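Local coordinates for putative Acetyltransferase (Lactobacillus plantarum WCFS1, PDB 3EFA), which probably transfers the acetyl group of acetyl-coenzyme A to an amine substrate, as an N-acetyltransferase of the GNAT family whose acceptor is not established, at residues I6-S11 / T94-W99; P12-A17 / Y48-L53; I59-L64 / R76-K81; G112-Q117 / P138-H143. All blocks are in the same frame, centred on the assembly; numbering follows the deposited sequence.

Interaction 1 (I6-S11 / T94-W99); sequences IIFSAS and TAAEEW. With FMT (formic acid), chain E.
Phe8 and Trp99 meet in an offset stack, the phenyl ring lying against the five-membered ring of the indole with centroids 4.1 Å apart and planes tilted by 19°. One side chain leaves strand 5-9, the other helix 88-102, and they overlap head to root, each ring reaching the CB of its partner. Phe8 CB therefore sits over the indole face, 3.9 Å from the centroid of the five-membered ring of Trp99, while Trp99 CB sits over the phenyl face, 4.1 Å from the centroid of the Phe8 ring. Two CH-pi contacts thus accompany the stack, and its closest approach is Phe8 CD2 to Trp99 CD1 at 3.5 Å. Trp99 CG is anti to its backbone N (chi1 -174°), and the five-membered ring beyond it lies against Phe8.

Farther out on the phenyl ring, CE1 of Phe8 touches Ala96 CB at 3.9 Å, and CZ lies close to the backbone of the same helix turn. Two residues back, Ile6 CD1 reaches Ala95 CB at 4.0 Å. The backbone N of Ile6 donates to a formic acid molecule, probably carried over from the crystallisation liquor. Leu64 of strand 57-66 touches both aromatic side chains, and Arg103 makes a cation-pi contact with Trp99.

Ala95 and Ala96 each offer a CB to the strand; the axes of strand 6-9 and helix segment 94-99 make 42°. With no hydrogen bond between the two segments, this junction depends on ring overlap and apolar packing; the strand spends backbone hydrogen bonds on its neighbour in the sheet, strand 48-52.

Interaction 2 (P12-A17 / Y48-L53); sequences PANRAA and YAVLYL
Asn14 and Tyr52 anchor a helix-on-sheet contact in which the first turns of helix 12-29 lie across strand 48-52, the axes of segments 12-17 and 48-52 at 76° and 8.3 Å apart at closest approach. The polar grip is a single side-chain hydrogen bond: Tyr52 OH donates to Asn14 OD1 over 2.7 Å, arriving in the carbonyl plane on a lone pair, with a C=O...donor angle of 136°. Seen from the tyrosine, the oxygen lies at the ring edge, near its plane. Asn14 CG is anti to the backbone N (chi1 -161°). Beyond it, OD1 not only accepts from Tyr52 but also presses on Val50 CB at 3.3 Å. The ND2 of the same amide makes a weak hydrogen bond to Ser9 O.

Val50 packs beside the polar pair. Its CG1 meets Ala17 CB at 4.1 Å and at the same time lies under one face of the Tyr52 ring, 3.4 Å from the plane and offset toward the rim. Ala17 CB also touches Tyr52 OH, at 3.5 Å, so the hydroxyl is packed against apolar carbon beside its one acceptor in the contact. Toward the other end of the strand, Arg15 CG reaches Tyr48 CE2 at 3.9 Å, and the phenol OH of Tyr48 bonds to Asp42.

Strand 48-52 runs between strands 5-9 and 57-66. While Tyr48 and Val50 turn to helix 12-29, Ala49 and Leu51 point away from it and pack on Leu92 and Trp88 of helix 88-102, which lies on the other face of the sheet.

Interaction 3 (I59-L64 / R76-K81); sequences ITTLRL and RVCTRK. With FMT (formic acid), chain C.
Arg63 and Arg76 extend in the same direction, one alongside the other, at one end of this strand pair. Starting from the base of Arg63, CB rests on Arg76 CB at 4.1 Å; CG is anti to the backbone N, and CD packs against the ring of Tyr48. The side chain then bends at chi3 (78°), and NE lies 3.9 Å from Arg76 CG, which sits over one face of the Arg63 guanidinium. At the tip, NH2 of Arg63 sits over a face of the other guanidinium, 3.6 Å from Arg76 NH1, with the two planes 33° apart. These like charges are probably balanced by Asp39, Asp42 and Glu65, all in salt bridges with Arg63. Arg76 NH2 has a backbone acceptor, Glu37 O.

The backbones belong to the antiparallel hairpin of strands 57-66 and 71-79 in the middle of the GNAT sheet. Thr61 and Cys78 form a hydrogen-bonded pair, Thr61 N to Cys78 O at 3.0 Å and Cys78 N to Thr61 O at 3.2 Å, and Arg80 N closes on Ile59 O. A water bridges Thr61 OG1, which is also bonded to Ala49 O of strand 48-52, and Arg76 O.

On the opposite face, Thr60 OG1 and Thr79 OG1 share a hydrogen bond of 2.7 Å in which either may donate. Thr79 OG1 is also near a formic acid molecule held by Gly85 N and Gly89 N, at the glycine-rich loop and the start of helix 88-102, where GNAT relatives bind the coenzyme A pyrophosphate. Back on the face of Thr61, its CG2 touches Cys78 SG at 3.8 Å, and Phe26 of helix 12-29 packs on that cysteine.

Interaction 4 (G112-Q117 / P138-H143); sequences GELTAQ and PVVIMH
Pro138 meets Leu114 twice: CB touches Leu114 CB at 3.9 Å, and Pro138 O accepts a hydrogen bond from Leu114 N at 3.1 Å, the donor lying 44° out of the carbonyl plane. Val139 follows, its CB turned from the other segment, yet CG1, anti to the backbone N (chi1 -154°), comes tight against Gly112 O at 3.1 Å. The same oxygen takes a CA-H...O contact from Val139.

Val140 forms the hydrogen-bonded pair with Gly112. Its N donates to Gly112 O over 3.0 Å, and Gly112 N returns a bond to Val140 O over 3.2 Å. Val140 CG1 packs on Leu114 CD1 at 3.8 Å. Ile141 turns the other way and packs on Tyr132 of the second subunit. At Met142, a selenomethionine, the side chain bends at chi3 (69°), bringing CE to 3.8 Å from Gln117 O; Tyr120 and Glu121 of helix 117-122 touch it too. His143 lies farther along, with its ring nitrogens bonded to Thr128 and Glu109.

Past Glu113, segment 112-117 leaves the sheet through a short 3-10 turn, so Leu114 and Gln117 reach the strand from the turn and the helix start that follows it. This is the C-terminal part of the GNAT fold, where the last strand, 139-145, inserts antiparallel between strands 107-113 and 126-129.

In the fold
The four contacts share one mixed sheet. Interaction 3 is the buried one, its centre about 5 Å from the centre of the chain, and joins neighbouring strands by backbone bonds, as interaction 4 does at the other side of the sheet, partly buried and with a hydrophobic flank in place of the paired arginines. Interactions 1 and 2 instead lay helices on opposite faces: the first is aromatic and lies near the surface, the second adds a polar side-chain bond. They touch through backbone pairing of strands 5-9 and 48-52, and interaction 2 passes on to interaction 3 through strand 57-66. Interaction 4 touches none of the others; its centre lies about 25 Å from that of interaction 2.

Interaction 1 (I6-S11 / T94-W99)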
loop_
_atom_site.group_PDB
_atom_site.type_symbol
_atom_site.label_atom_id
_atom_site.label_comp_id
_atom_site.label_asym_id
_atom_site.label_seq_id
_atom_site.Cartn_x
_atom_site.Cartn_y
_atom_site.Cartn_z
ATOM N N ILE A 6 28.314 -12.075 0.112
ATOM C CA ILE A 6 27.263 -11.063 -0.030
ATOM C C ILE A 6 27.753 -9.671 0.393
ATOM O O ILE A 6 28.356 -9.523 1.451
ATOM C CB ILE A 6 26.014 -11.434 0.810
ATOM C CG1 ILE A 6 25.355 -12.710 0.267
ATOM C CG2 ILE A 6 25.018 -10.268 0.849
ATOM C CD1 ILE A 6 24.329 -13.356 1.241
ATOM N N ILE A 7 27.471 -8.655 -0.422
ATOM C CA ILE A 7 27.943 -7.292 -0.168
ATOM C C ILE A 7 26.824 -6.239 -0.189
ATOM O O ILE A 7 26.022 -6.192 -1.120
ATOM C CB ILE A 7 29.072 -6.892 -1.181
ATOM C CG1 ILE A 7 30.301 -7.785 -0.980
ATOM C CG2 ILE A 7 29.454 -5.394 -1.062
ATOM C CD1 ILE A 7 31.460 -7.436 -1.877
ATOM N N PHE A 8 26.784 -5.406 0.850
ATOM C CA PHE A 8 25.839 -4.289 0.949
ATOM C C PHE A 8 26.608 -2.969 0.919
ATOM O O PHE A 8 27.299 -2.654 1.881
ATOM C CB PHE A 8 25.055 -4.337 2.279
ATOM C CG PHE A 8 24.187 -5.554 2.457
ATOM C CD1 PHE A 8 22.908 -5.606 1.907
ATOM C CD2 PHE A 8 24.627 -6.636 3.223
ATOM C CE1 PHE A 8 22.094 -6.739 2.086
ATOM C CE2 PHE A 8 23.825 -7.768 3.413
ATOM C CZ PHE A 8 22.556 -7.825 2.840
ATOM N N SER A 9 26.482 -2.182 -0.149
ATOM C CA SER A 9 27.230 -0.917 -0.228
ATOM C C SER A 9 26.973 -0.092 -1.489
ATOM O O SER A 9 26.393 -0.581 -2.461
ATOM C CB SER A 9 28.749 -1.171 -0.092
ATOM O OG SER A 9 29.344 -1.498 -1.340
ATOM N N ALA A 10 27.451 1.155 -1.467
ATOM C CA ALA A 10 27.308 2.081 -2.595
ATOM C C ALA A 10 28.592 2.271 -3.429
ATOM O O ALA A 10 28.712 3.255 -4.154
ATOM C CB ALA A 10 26.819 3.437 -2.089
ATOM N N SER A 11 29.544 1.344 -3.329
ATOM C CA SER A 11 30.821 1.502 -4.037
ATOM C C SER A 11 30.674 1.380 -5.557
ATOM O O SER A 11 29.779 0.693 -6.057
ATOM C CB SER A 11 31.882 0.513 -3.521
ATOM O OG SER A 11 31.706 -0.799 -4.049
ATOM N N THR A 94 16.796 -13.093 2.662
ATOM C CA THR A 94 16.967 -13.452 4.078
ATOM C C THR A 94 18.126 -12.665 4.705
ATOM O O THR A 94 18.025 -12.209 5.844
ATOM C CB THR A 94 17.194 -14.978 4.275
ATOM O OG1 THR A 94 16.045 -15.707 3.826
ATOM C CG2 THR A 94 17.453 -15.318 5.746
ATOM N N ALA A 95 19.216 -12.472 3.959
ATOM C CA ALA A 95 20.311 -11.637 4.475
ATOM C C ALA A 95 19.982 -10.131 4.523
ATOM O O ALA A 95 20.378 -9.435 5.454
ATOM C CB ALA A 95 21.617 -11.902 3.719
ATOM N N ALA A 96 19.250 -9.633 3.535
ATOM C CA ALA A 96 18.873 -8.213 3.516
ATOM C C ALA A 96 17.912 -7.825 4.654
ATOM O O ALA A 96 18.014 -6.719 5.209
ATOM C CB ALA A 96 18.293 -7.811 2.139
ATOM N N GLU A 97 16.993 -8.731 5.003
ATOM C CA GLU A 97 16.119 -8.524 6.168
ATOM C C GLU A 97 16.921 -8.336 7.462
ATOM O O GLU A 97 16.661 -7.416 8.238
ATOM C CB GLU A 97 15.084 -9.660 6.318
ATOM C CG GLU A 97 13.978 -9.632 5.249
ATOM C CD GLU A 97 12.980 -10.791 5.346
ATOM O OE1 GLU A 97 12.949 -11.499 6.376
ATOM O OE2 GLU A 97 12.213 -10.988 4.382
ATOM N N GLU A 98 17.907 -9.200 7.682
ATOM C CA GLU A 98 18.768 -9.109 8.861
ATOM C C GLU A 98 19.600 -7.799 8.873
ATOM O O GLU A 98 19.732 -7.143 9.914
ATOM C CB GLU A 98 19.644 -10.373 8.971
ATOM C CG GLU A 98 20.835 -10.277 9.929
ATOM C CD GLU A 98 20.419 -10.125 11.390
ATOM O OE1 GLU A 98 19.462 -10.805 11.819
ATOM O OE2 GLU A 98 21.056 -9.327 12.115
ATOM N N TRP A 99 20.124 -7.411 7.712
ATOM C CA TRP A 99 20.823 -6.127 7.551
ATOM C C TRP A 99 19.914 -4.931 7.930
ATOM O O TRP A 99 20.342 -4.017 8.635
ATOM C CB TRP A 99 21.344 -6.008 6.114
ATOM C CG TRP A 99 22.211 -4.794 5.806
ATOM C CD1 TRP A 99 23.576 -4.712 5.893
ATOM C CD2 TRP A 99 21.766 -3.521 5.317
ATOM N NE1 TRP A 99 24.003 -3.458 5.515
ATOM C CE2 TRP A 99 22.916 -2.707 5.157
ATOM C CE3 TRP A 99 20.506 -2.980 5.017
ATOM C CZ2 TRP A 99 22.842 -1.390 4.703
ATOM C CZ3 TRP A 99 20.432 -1.666 4.564
ATOM C CH2 TRP A 99 21.590 -0.887 4.413
HETATM C C FMT E . 28.377 -13.784 2.814
HETATM O O1 FMT E . 27.846 -14.578 3.604
HETATM O O2 FMT E . 28.875 -12.697 3.125
#

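Interaction 2 (P12-A17 / Y48-L53)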
loop_
_atom_site.group_PDB
_atom_site.type_symbol
_atom_site.label_atom_id
_atom_site.label_comp_id
_atom_site.label_asym_id
_atom_site.label_seq_id
_atom_site.Cartn_x
_atom_site.Cartn_y
_atom_site.Cartn_z
ATOM N N PRO A 12 31.556 2.066 -6.292
ATOM C CA PRO A 12 31.645 1.940 -7.753
ATOM C C PRO A 12 31.555 0.479 -8.216
ATOM O O PRO A 12 30.753 0.172 -9.099
ATOM C CB PRO A 12 33.038 2.517 -8.063
ATOM C CG PRO A 12 33.253 3.550 -6.975
ATOM C CD PRO A 12 32.538 3.025 -5.744
ATOM N N ALA A 13 32.359 -0.402 -7.629
ATOM C CA ALA A 13 32.397 -1.808 -8.047
ATOM C C ALA A 13 31.087 -2.579 -7.775
ATOM O O ALA A 13 30.583 -3.273 -8.654
ATOM C CB ALA A 13 33.597 -2.530 -7.414
ATOM N N ASN A 14 30.544 -2.459 -6.567
ATOM C CA ASN A 14 29.287 -3.130 -6.228
ATOM C C ASN A 14 28.079 -2.547 -6.996
ATOM O O ASN A 14 27.168 -3.269 -7.417
ATOM C CB ASN A 14 29.038 -3.078 -4.713
ATOM C CG ASN A 14 28.029 -4.128 -4.244
ATOM O OD1 ASN A 14 28.211 -5.333 -4.468
ATOM N ND2 ASN A 14 26.969 -3.675 -3.573
ATOM N N ARG A 15 28.093 -1.232 -7.163
ATOM C CA ARG A 15 27.115 -0.508 -7.959
ATOM C C ARG A 15 27.120 -1.016 -9.403
ATOM O O ARG A 15 26.059 -1.211 -10.024
ATOM C CB ARG A 15 27.530 0.956 -7.959
ATOM C CG ARG A 15 26.458 1.940 -8.253
ATOM C CD ARG A 15 26.826 3.259 -7.610
ATOM N NE ARG A 15 27.788 4.021 -8.383
ATOM C CZ ARG A 15 28.787 4.716 -7.844
ATOM N NH1 ARG A 15 28.962 4.727 -6.528
ATOM N NH2 ARG A 15 29.626 5.387 -8.624
ATOM N N ALA A 16 28.329 -1.235 -9.926
ATOM C CA ALA A 16 28.512 -1.723 -11.282
ATOM C C ALA A 16 27.909 -3.115 -11.456
ATOM O O ALA A 16 27.208 -3.376 -12.432
ATOM C CB ALA A 16 30.023 -1.724 -11.672
ATOM N N ALA A 17 28.204 -4.003 -10.514
ATOM C CA ALA A 17 27.641 -5.340 -10.512
ATOM C C ALA A 17 26.096 -5.316 -10.594
ATOM O O ALA A 17 25.483 -6.053 -11.385
ATOM C CB ALA A 17 28.107 -6.110 -9.255
ATOM N N TYR A 48 23.260 -0.967 -2.737
ATOM C CA TYR A 48 22.709 -2.168 -3.383
ATOM C C TYR A 48 23.185 -3.432 -2.670
ATOM O O TYR A 48 24.254 -3.443 -2.077
ATOM C CB TYR A 48 23.078 -2.201 -4.880
ATOM C CG TYR A 48 22.706 -0.921 -5.613
ATOM C CD1 TYR A 48 21.521 -0.834 -6.346
ATOM C CD2 TYR A 48 23.521 0.216 -5.545
ATOM C CE1 TYR A 48 21.165 0.342 -7.007
ATOM C CE2 TYR A 48 23.166 1.403 -6.197
ATOM C CZ TYR A 48 21.981 1.459 -6.933
ATOM O OH TYR A 48 21.601 2.622 -7.591
ATOM N N ALA A 49 22.368 -4.484 -2.703
ATOM C CA ALA A 49 22.759 -5.788 -2.169
ATOM C C ALA A 49 23.120 -6.727 -3.320
ATOM O O ALA A 49 22.298 -6.939 -4.211
ATOM C CB ALA A 49 21.618 -6.399 -1.301
ATOM N N VAL A 50 24.336 -7.290 -3.296
ATOM C CA VAL A 50 24.787 -8.206 -4.350
ATOM C C VAL A 50 25.375 -9.516 -3.801
ATOM O O VAL A 50 26.235 -9.488 -2.907
ATOM C CB VAL A 50 25.836 -7.516 -5.299
ATOM C CG1 VAL A 50 26.294 -8.463 -6.417
ATOM C CG2 VAL A 50 25.287 -6.237 -5.888
ATOM N N LEU A 51 24.917 -10.655 -4.339
ATOM C CA LEU A 51 25.474 -11.978 -3.996
ATOM C C LEU A 51 26.461 -12.487 -5.065
ATOM O O LEU A 51 26.122 -12.594 -6.246
ATOM C CB LEU A 51 24.355 -13.012 -3.739
ATOM C CG LEU A 51 24.716 -14.394 -3.132
ATOM C CD1 LEU A 51 23.564 -15.020 -2.313
ATOM C CD2 LEU A 51 25.259 -15.420 -4.175
ATOM N N TYR A 52 27.682 -12.796 -4.636
ATOM C CA TYR A 52 28.767 -13.250 -5.525
ATOM C C TYR A 52 29.140 -14.730 -5.276
ATOM O O TYR A 52 29.334 -15.151 -4.121
ATOM C CB TYR A 52 30.028 -12.412 -5.280
ATOM C CG TYR A 52 29.911 -10.915 -5.529
ATOM C CD1 TYR A 52 30.363 -10.351 -6.725
ATOM C CD2 TYR A 52 29.386 -10.055 -4.554
ATOM C CE1 TYR A 52 30.273 -8.977 -6.958
ATOM C CE2 TYR A 52 29.294 -8.674 -4.776
ATOM C CZ TYR A 52 29.745 -8.142 -5.983
ATOM O OH TYR A 52 29.667 -6.776 -6.220
ATOM N N LEU A 53 29.242 -15.526 -6.337
ATOM C CA LEU A 53 29.792 -16.876 -6.172
ATOM C C LEU A 53 31.307 -16.771 -6.134
ATOM O O LEU A 53 31.974 -17.429 -5.336
ATOM C CB LEU A 53 29.372 -17.804 -7.304
ATOM C CG LEU A 53 27.930 -18.291 -7.272
ATOM C CD1 LEU A 53 27.776 -19.463 -8.223
ATOM C CD2 LEU A 53 27.538 -18.694 -5.858
#

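Interaction 3 (I59-L64 / R76-K81)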
loop_
_atom_site.group_PDB
_atom_site.type_symbol
_atom_site.label_atom_id
_atom_site.label_comp_id
_atom_site.label_asym_id
_atom_site.label_seq_id
_atom_site.Cartn_x
_atom_site.Cartn_y
_atom_site.Cartn_z
ATOM N N ILE A 59 25.670 -12.831 -9.118
ATOM C CA ILE A 59 24.569 -13.625 -9.693
ATOM C C ILE A 59 23.135 -13.190 -9.332
ATOM O O ILE A 59 22.180 -13.512 -10.054
ATOM C CB ILE A 59 24.719 -15.150 -9.417
ATOM C CG1 ILE A 59 24.594 -15.455 -7.925
ATOM C CG2 ILE A 59 26.026 -15.692 -9.988
ATOM C CD1 ILE A 59 24.315 -16.935 -7.631
ATOM N N THR A 60 22.969 -12.474 -8.227
ATOM C CA THR A 60 21.649 -11.975 -7.872
ATOM C C THR A 60 21.785 -10.648 -7.107
ATOM O O THR A 60 22.829 -10.396 -6.486
ATOM C CB THR A 60 20.812 -13.066 -7.109
ATOM O OG1 THR A 60 19.440 -12.662 -7.013
ATOM C CG2 THR A 60 21.385 -13.345 -5.711
ATOM N N THR A 61 20.760 -9.792 -7.192
ATOM C CA THR A 61 20.831 -8.437 -6.628
ATOM C C THR A 61 19.470 -7.866 -6.217
ATOM O O THR A 61 18.429 -8.275 -6.726
ATOM C CB THR A 61 21.501 -7.423 -7.626
ATOM O OG1 THR A 61 21.637 -6.139 -7.002
ATOM C CG2 THR A 61 20.654 -7.253 -8.881
ATOM N N LEU A 62 19.496 -6.916 -5.292
ATOM C CA LEU A 62 18.328 -6.081 -4.990
ATOM C C LEU A 62 18.754 -4.654 -4.576
ATOM O O LEU A 62 19.901 -4.430 -4.176
ATOM C CB LEU A 62 17.426 -6.741 -3.928
ATOM C CG LEU A 62 17.916 -6.958 -2.487
ATOM C CD1 LEU A 62 17.860 -5.673 -1.655
ATOM C CD2 LEU A 62 17.096 -8.060 -1.815
ATOM N N ARG A 63 17.835 -3.697 -4.689
ATOM C CA ARG A 63 18.126 -2.305 -4.352
ATOM C C ARG A 63 17.514 -1.923 -2.996
ATOM O O ARG A 63 16.326 -2.179 -2.731
ATOM C CB ARG A 63 17.628 -1.355 -5.464
ATOM C CG ARG A 63 17.974 0.151 -5.239
ATOM C CD ARG A 63 17.677 1.041 -6.466
ATOM N NE ARG A 63 16.249 1.366 -6.608
ATOM C CZ ARG A 63 15.738 2.200 -7.518
ATOM N NH1 ARG A 63 16.535 2.821 -8.397
ATOM N NH2 ARG A 63 14.420 2.420 -7.547
ATOM N N LEU A 64 18.316 -1.306 -2.133
ATOM C CA LEU A 64 17.800 -0.880 -0.830
ATOM C C LEU A 64 17.112 0.496 -0.916
ATOM O O LEU A 64 17.739 1.484 -1.306
ATOM C CB LEU A 64 18.914 -0.928 0.231
ATOM C CG LEU A 64 19.415 -2.382 0.375
ATOM C CD1 LEU A 64 20.918 -2.511 0.479
ATOM C CD2 LEU A 64 18.711 -3.138 1.522
ATOM N N ARG A 76 14.152 -3.445 -7.370
ATOM C CA ARG A 76 14.964 -3.864 -8.529
ATOM C C ARG A 76 15.614 -5.258 -8.350
ATOM O O ARG A 76 16.848 -5.434 -8.486
ATOM C CB ARG A 76 15.995 -2.779 -8.896
ATOM C CG ARG A 76 15.368 -1.391 -9.186
ATOM C CD ARG A 76 14.300 -1.469 -10.286
ATOM N NE ARG A 76 14.066 -0.214 -11.012
ATOM C CZ ARG A 76 13.094 0.669 -10.751
ATOM N NH1 ARG A 76 12.242 0.481 -9.740
ATOM N NH2 ARG A 76 12.973 1.764 -11.505
ATOM N N VAL A 77 14.750 -6.237 -8.078
ATOM C CA VAL A 77 15.114 -7.613 -7.726
ATOM C C VAL A 77 15.310 -8.506 -8.960
ATOM O O VAL A 77 14.408 -8.625 -9.782
ATOM C CB VAL A 77 13.997 -8.237 -6.870
ATOM C CG1 VAL A 77 14.428 -9.593 -6.299
ATOM C CG2 VAL A 77 13.562 -7.261 -5.753
ATOM N N CYS A 78 16.478 -9.133 -9.098
ATOM C CA CYS A 78 16.723 -9.998 -10.260
ATOM C C CYS A 78 17.923 -10.942 -10.118
ATOM O O CYS A 78 18.812 -10.729 -9.284
ATOM C CB CYS A 78 16.821 -9.171 -11.558
ATOM S SG CYS A 78 18.277 -8.077 -11.735
ATOM N N THR A 79 17.938 -11.982 -10.950
ATOM C CA THR A 79 18.947 -13.037 -10.871
ATOM C C THR A 79 19.475 -13.380 -12.261
ATOM O O THR A 79 18.695 -13.491 -13.210
ATOM C CB THR A 79 18.351 -14.320 -10.235
ATOM O OG1 THR A 79 17.989 -14.062 -8.872
ATOM C CG2 THR A 79 19.347 -15.494 -10.288
ATOM N N ARG A 80 20.792 -13.549 -12.379
ATOM C CA ARG A 80 21.410 -13.960 -13.642
ATOM C C ARG A 80 20.728 -15.231 -14.168
ATOM O O ARG A 80 20.458 -16.173 -13.400
ATOM C CB ARG A 80 22.924 -14.184 -13.469
ATOM C CG ARG A 80 23.695 -14.310 -14.786
ATOM C CD ARG A 80 25.175 -14.651 -14.595
ATOM N NE ARG A 80 25.942 -13.587 -13.958
ATOM C CZ ARG A 80 26.935 -12.898 -14.533
ATOM N NH1 ARG A 80 27.312 -13.138 -15.785
ATOM N NH2 ARG A 80 27.568 -11.960 -13.842
ATOM N N LYS A 81 20.465 -15.254 -15.474
ATOM C CA LYS A 81 19.628 -16.284 -16.078
ATOM C C LYS A 81 20.069 -17.725 -15.807
ATOM O O LYS A 81 19.247 -18.582 -15.462
ATOM C CB LYS A 81 19.479 -16.064 -17.583
ATOM C CG LYS A 81 18.233 -16.734 -18.147
ATOM C CD LYS A 81 18.317 -16.933 -19.648
ATOM C CE LYS A 81 17.103 -17.695 -20.160
ATOM N NZ LYS A 81 17.268 -18.120 -21.577
HETATM C C FMT C . 15.980 -16.727 -8.218
HETATM O O1 FMT C . 17.000 -16.856 -7.536
HETATM O O2 FMT C . 15.639 -17.507 -9.111
HETATM O O HOH W 1 19.551 -3.943 -7.696
#

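Interaction 4 (G112-Q117 / P138-H143)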
loop_
_atom_site.group_PDB
_atom_site.type_symbol
_atom_site.label_atom_id
_atom_site.label_comp_id
_atom_site.label_asym_id
_atom_site.label_seq_id
_atom_site.Cartn_x
_atom_site.Cartn_y
_atom_site.Cartn_z
ATOM N N GLY A 112 5.614 -6.329 -5.695
ATOM C CA GLY A 112 5.956 -7.415 -6.599
ATOM C C GLY A 112 5.008 -7.628 -7.766
ATOM O O GLY A 112 3.873 -7.136 -7.773
ATOM N N GLU A 113 5.484 -8.367 -8.764
ATOM C CA GLU A 113 4.647 -8.751 -9.894
ATOM C C GLU A 113 3.645 -9.766 -9.382
ATOM O O GLU A 113 3.965 -10.545 -8.488
ATOM C CB GLU A 113 5.502 -9.326 -11.042
ATOM C CG GLU A 113 6.556 -8.342 -11.564
ATOM C CD GLU A 113 7.337 -8.862 -12.775
ATOM O OE1 GLU A 113 8.587 -8.764 -12.766
ATOM O OE2 GLU A 113 6.707 -9.357 -13.738
ATOM N N LEU A 114 2.429 -9.748 -9.920
ATOM C CA LEU A 114 1.390 -10.657 -9.424
ATOM C C LEU A 114 1.857 -12.119 -9.408
ATOM O O LEU A 114 1.577 -12.858 -8.463
ATOM C CB LEU A 114 0.095 -10.520 -10.228
ATOM C CG LEU A 114 -1.067 -11.348 -9.669
ATOM C CD1 LEU A 114 -1.315 -11.019 -8.203
ATOM C CD2 LEU A 114 -2.335 -11.152 -10.486
ATOM N N THR A 115 2.585 -12.517 -10.449
ATOM C CA THR A 115 3.071 -13.888 -10.581
ATOM C C THR A 115 4.010 -14.353 -9.458
ATOM O O THR A 115 4.241 -15.550 -9.293
ATOM C CB THR A 115 3.765 -14.106 -11.941
ATOM O OG1 THR A 115 4.482 -15.344 -11.915
ATOM C CG2 THR A 115 4.743 -12.976 -12.241
ATOM N N ALA A 116 4.543 -13.417 -8.681
ATOM C CA ALA A 116 5.459 -13.775 -7.596
ATOM C C ALA A 116 4.791 -13.837 -6.215
ATOM O O ALA A 116 5.462 -14.039 -5.205
ATOM C CB ALA A 116 6.652 -12.814 -7.572
ATOM N N GLN A 117 3.472 -13.674 -6.169
ATOM C CA GLN A 117 2.778 -13.591 -4.888
ATOM C C GLN A 117 3.145 -14.758 -3.951
ATOM O O GLN A 117 3.551 -14.536 -2.803
ATOM C CB GLN A 117 1.254 -13.465 -5.084
ATOM C CG GLN A 117 0.448 -13.530 -3.787
ATOM C CD GLN A 117 -1.008 -13.050 -3.930
ATOM O OE1 GLN A 117 -1.374 -12.374 -4.901
ATOM N NE2 GLN A 117 -1.836 -13.386 -2.940
ATOM N N PRO A 138 0.260 -6.148 -13.858
ATOM C CA PRO A 138 -0.287 -6.263 -12.490
ATOM C C PRO A 138 0.756 -6.339 -11.355
ATOM O O PRO A 138 1.717 -7.119 -11.417
ATOM C CB PRO A 138 -1.097 -7.570 -12.524
ATOM C CG PRO A 138 -1.042 -8.058 -13.935
ATOM C CD PRO A 138 0.128 -7.412 -14.599
ATOM N N VAL A 139 0.520 -5.541 -10.315
ATOM C CA VAL A 139 1.382 -5.461 -9.145
ATOM C C VAL A 139 0.572 -5.673 -7.858
ATOM O O VAL A 139 -0.619 -5.375 -7.814
ATOM C CB VAL A 139 2.032 -4.075 -9.060
ATOM C CG1 VAL A 139 3.357 -4.144 -8.306
ATOM C CG2 VAL A 139 2.239 -3.511 -10.451
ATOM N N VAL A 140 1.219 -6.187 -6.814
ATOM C CA VAL A 140 0.598 -6.269 -5.496
ATOM C C VAL A 140 1.514 -5.681 -4.436
ATOM O O VAL A 140 2.728 -5.857 -4.487
ATOM C CB VAL A 140 0.230 -7.718 -5.095
ATOM C CG1 VAL A 140 -1.114 -8.128 -5.712
ATOM C CG2 VAL A 140 1.356 -8.701 -5.469
ATOM N N ILE A 141 0.923 -4.975 -3.478
ATOM C CA ILE A 141 1.676 -4.382 -2.378
ATOM C C ILE A 141 1.719 -5.366 -1.209
ATOM O O ILE A 141 0.672 -5.806 -0.732
ATOM C CB ILE A 141 1.029 -3.042 -1.936
ATOM C CG1 ILE A 141 0.683 -2.187 -3.161
ATOM C CG2 ILE A 141 1.936 -2.271 -0.974
ATOM C CD1 ILE A 141 1.881 -1.737 -3.960
HETATM N N MSE A 142 2.923 -5.712 -0.753
HETATM C CA MSE A 142 3.099 -6.731 0.288
HETATM C C MSE A 142 3.930 -6.247 1.484
HETATM O O MSE A 142 4.883 -5.490 1.325
HETATM C CB MSE A 142 3.707 -8.022 -0.305
HETATM C CG MSE A 142 2.982 -8.534 -1.563
HETATM SE SE MSE A 142 3.530 -10.312 -2.242
HETATM C CE MSE A 142 2.796 -11.389 -0.774
ATOM N N HIS A 143 3.568 -6.694 2.683
ATOM C CA HIS A 143 4.332 -6.343 3.878
ATOM C C HIS A 143 4.670 -7.562 4.743
ATOM O O HIS A 143 4.052 -8.620 4.632
ATOM C CB HIS A 143 3.606 -5.258 4.699
ATOM C CG HIS A 143 3.572 -3.919 4.022
ATOM N ND1 HIS A 143 2.472 -3.461 3.328
ATOM C CD2 HIS A 143 4.523 -2.961 3.891
ATOM C CE1 HIS A 143 2.739 -2.273 2.815
ATOM N NE2 HIS A 143 3.979 -1.949 3.138
#